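PDB 2RE3: proteophosphoglycan from Silicibacter pomeroyi DSS-3, which is of unknown function but belongs to the DUF1285 family, which has a fold of repeated structural motifs and is possibly involved in signal transduction. Local coordinates for residues K109-F114 with L176-S181. Sequence-based numbering, arbitrary orientation.
Sequences KQVLTF and LWSSGS
Strand 111-114, an inner strand of the second six-stranded sheet of this DUF1285 fold, meets strand 176-178 nearly at a right angle (89°), with axes 5.9 Å apart, where the latter enters the type I' turn of a β-hairpin. Crossed so steeply, the strands share no regular pairing and are joined through individual polar groups. Gln110 O accepts hydrogen bonds from Ser179 N, at 3.0 Å, and from a water that also accepts from Gly180 N, and it has a CA-H...O contact with Ser178 CA. The Gln110 side chain, extended beyond CG, reaches the same hairpin: Gln110 NE2 gives a hydrogen bond to Trp177 O (2.8 Å), meeting a lone pair of that oxygen, which in turn lies in the plane of the Gln110 amide. NE2 also bonds Leu166 O, so an alanine here would remove both bonds and would probably leave the Trp177 carbonyl less firmly held. Deeper in, the methyl CD1 of Leu112 touches CD1 of Leu176 at 4.0 Å, the two side chains crossing at about a right angle against Leu163 of helix 157-164. Ser178 OG, anti to its own backbone N (chi1 -174°), bonds Ala124 O and accepts an almost straight bond (167°) from Leu112 N at 2.9 Å.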
ATOM      1  N   LYS A 109      23.633  -5.742  -4.027  1.00 29.04           N
ATOM      2  CA  LYS A 109      23.288  -4.848  -5.127  1.00 29.58           C
ATOM      3  C   LYS A 109      21.847  -5.084  -5.630  1.00 28.84           C
ATOM      4  O   LYS A 109      21.404  -4.416  -6.570  1.00 29.17           O
ATOM      5  CB  LYS A 109      24.328  -4.993  -6.269  1.00 29.97           C
ATOM      6  CG  LYS A 109      25.743  -4.433  -5.929  1.00 28.40           C
ATOM      7  CD  LYS A 109      26.870  -5.078  -6.754  1.00 29.91           C
ATOM      8  N   GLN A 110      21.097  -5.987  -4.989  1.00 27.91           N
ATOM      9  CA  GLN A 110      19.779  -6.423  -5.532  1.00 26.91           C
ATOM     10  C   GLN A 110      18.721  -5.318  -5.460  1.00 26.11           C
ATOM     11  O   GLN A 110      18.785  -4.460  -4.605  1.00 26.10           O
ATOM     12  CB  GLN A 110      19.282  -7.722  -4.868  1.00 26.15           C
ATOM     13  CG  GLN A 110      18.182  -7.571  -3.851  1.00 25.46           C
ATOM     14  CD  GLN A 110      17.877  -8.847  -3.025  1.00 26.12           C
ATOM     15  OE1 GLN A 110      17.961  -9.986  -3.513  1.00 21.70           O
ATOM     16  NE2 GLN A 110      17.495  -8.638  -1.769  1.00 19.79           N
ATOM     17  N   VAL A 111      17.780  -5.336  -6.395  1.00 26.62           N
ATOM     18  CA  VAL A 111      16.671  -4.384  -6.430  1.00 26.78           C
ATOM     19  C   VAL A 111      15.328  -5.140  -6.457  1.00 26.06           C
ATOM     20  O   VAL A 111      15.108  -6.067  -7.252  1.00 26.96           O
ATOM     21  CB  VAL A 111      16.764  -3.433  -7.664  1.00 28.51           C
ATOM     22  CG1 VAL A 111      15.634  -2.395  -7.628  1.00 23.91           C
ATOM     23  CG2 VAL A 111      18.123  -2.746  -7.708  1.00 21.32           C
ATOM     24  N   LEU A 112      14.440  -4.744  -5.570  1.00 25.61           N
ATOM     25  CA  LEU A 112      13.133  -5.388  -5.434  1.00 25.72           C
ATOM     26  C   LEU A 112      12.055  -4.445  -5.962  1.00 24.20           C
ATOM     27  O   LEU A 112      11.858  -3.360  -5.417  1.00 26.75           O
ATOM     28  CB  LEU A 112      12.843  -5.753  -3.965  1.00 24.67           C
ATOM     29  CG  LEU A 112      13.826  -6.660  -3.216  1.00 23.96           C
ATOM     30  CD1 LEU A 112      13.418  -6.831  -1.724  1.00 18.60           C
ATOM     31  CD2 LEU A 112      13.897  -7.995  -3.882  1.00 21.27           C
ATOM     32  N   THR A 113      11.377  -4.856  -7.035  1.00 25.34           N
ATOM     33  CA  THR A 113      10.245  -4.108  -7.579  1.00 24.76           C
ATOM     34  C   THR A 113       8.919  -4.814  -7.263  1.00 25.13           C
ATOM     35  O   THR A 113       8.678  -5.969  -7.647  1.00 27.26           O
ATOM     36  CB  THR A 113      10.404  -3.855  -9.065  1.00 24.59           C
ATOM     37  OG1 THR A 113      11.565  -3.052  -9.255  1.00 27.13           O
ATOM     38  CG2 THR A 113       9.188  -3.103  -9.623  1.00 23.58           C
ATOM     39  N   PHE A 114       8.068  -4.097  -6.541  1.00 25.44           N
ATOM     40  CA  PHE A 114       6.782  -4.620  -6.112  1.00 26.07           C
ATOM     41  C   PHE A 114       5.675  -4.112  -7.025  1.00 26.98           C
ATOM     42  O   PHE A 114       5.750  -2.992  -7.532  1.00 29.30           O
ATOM     43  CB  PHE A 114       6.485  -4.143  -4.714  1.00 26.83           C
ATOM     44  CG  PHE A 114       7.334  -4.768  -3.663  1.00 29.36           C
ATOM     45  CD1 PHE A 114       8.552  -4.234  -3.339  1.00 29.16           C
ATOM     46  CD2 PHE A 114       6.894  -5.884  -2.976  1.00 30.22           C
ATOM     47  CE1 PHE A 114       9.319  -4.802  -2.366  1.00 31.45           C
ATOM     48  CE2 PHE A 114       7.661  -6.443  -1.989  1.00 31.47           C
ATOM     49  CZ  PHE A 114       8.878  -5.904  -1.690  1.00 31.61           C
ATOM     50  N   LEU A 176      16.153  -7.211   4.112  1.00 25.78           N
ATOM     51  CA  LEU A 176      16.197  -7.165   2.637  1.00 23.84           C
ATOM     52  C   LEU A 176      17.043  -6.007   2.135  1.00 23.80           C
ATOM     53  O   LEU A 176      16.898  -4.891   2.607  1.00 23.11           O
ATOM     54  CB  LEU A 176      14.770  -7.094   2.064  1.00 23.15           C
ATOM     55  CG  LEU A 176      13.948  -8.379   2.291  1.00 21.38           C
ATOM     56  CD1 LEU A 176      12.519  -8.142   1.973  1.00 23.27           C
ATOM     57  CD2 LEU A 176      14.489  -9.500   1.462  1.00 14.51           C
ATOM     58  N   TRP A 177      17.983  -6.311   1.239  1.00 23.97           N
ATOM     59  CA  TRP A 177      18.698  -5.303   0.490  1.00 23.33           C
ATOM     60  C   TRP A 177      17.875  -4.954  -0.720  1.00 24.06           C
ATOM     61  O   TRP A 177      17.462  -5.846  -1.443  1.00 24.78           O
ATOM     62  CB  TRP A 177      20.040  -5.832   0.015  1.00 24.32           C
ATOM     63  CG  TRP A 177      21.090  -5.834   1.077  1.00 24.48           C
ATOM     64  CD1 TRP A 177      21.455  -6.885   1.860  1.00 23.73           C
ATOM     65  CD2 TRP A 177      21.896  -4.733   1.478  1.00 23.21           C
ATOM     66  NE1 TRP A 177      22.440  -6.510   2.727  1.00 22.63           N
ATOM     67  CE2 TRP A 177      22.732  -5.187   2.522  1.00 22.61           C
ATOM     68  CE3 TRP A 177      21.999  -3.402   1.055  1.00 24.92           C
ATOM     69  CZ2 TRP A 177      23.685  -4.364   3.143  1.00 23.06           C
ATOM     70  CZ3 TRP A 177      22.953  -2.574   1.673  1.00 24.33           C
ATOM     71  CH2 TRP A 177      23.781  -3.065   2.707  1.00 21.96           C
ATOM     72  N   SER A 178      17.601  -3.669  -0.931  1.00 24.17           N
ATOM     73  CA  SER A 178      17.073  -3.209  -2.220  1.00 22.93           C
ATOM     74  C   SER A 178      17.661  -1.867  -2.574  1.00 21.96           C
ATOM     75  O   SER A 178      17.764  -1.006  -1.716  1.00 23.62           O
ATOM     76  CB  SER A 178      15.553  -3.113  -2.192  1.00 24.01           C
ATOM     77  OG  SER A 178      15.052  -2.798  -3.482  1.00 25.04           O
ATOM     78  N   SER A 179      18.045  -1.686  -3.830  1.00 21.85           N
ATOM     79  CA  SER A 179      18.532  -0.375  -4.327  1.00 23.43           C
ATOM     80  C   SER A 179      19.665   0.190  -3.491  1.00 23.58           C
ATOM     81  O   SER A 179      19.722   1.394  -3.300  1.00 23.63           O
ATOM     82  CB  SER A 179      17.416   0.692  -4.371  1.00 21.51           C
ATOM     83  OG  SER A 179      16.325   0.291  -5.166  1.00 26.02           O
ATOM     84  N   GLY A 180      20.536  -0.662  -2.956  1.00 24.11           N
ATOM     85  CA  GLY A 180      21.648  -0.186  -2.125  1.00 22.47           C
ATOM     86  C   GLY A 180      21.366   0.133  -0.668  1.00 25.48           C
ATOM     87  O   GLY A 180      22.265   0.592   0.031  1.00 27.98           O
ATOM     88  N   SER A 181      20.138  -0.102  -0.195  1.00 25.46           N
ATOM     89  CA  SER A 181      19.765   0.168   1.192  1.00 25.38           C
ATOM     90  C   SER A 181      19.288  -1.117   1.865  1.00 25.98           C
ATOM     91  O   SER A 181      18.793  -2.029   1.207  1.00 28.40           O
ATOM     92  CB  SER A 181      18.652   1.221   1.245  1.00 26.91           C
ATOM     93  OG  SER A 181      19.119   2.507   0.901  1.00 26.17           O
TER
HETATM   94  O   HOH W   1      20.360  -3.541  -2.875  1.00 36.98           O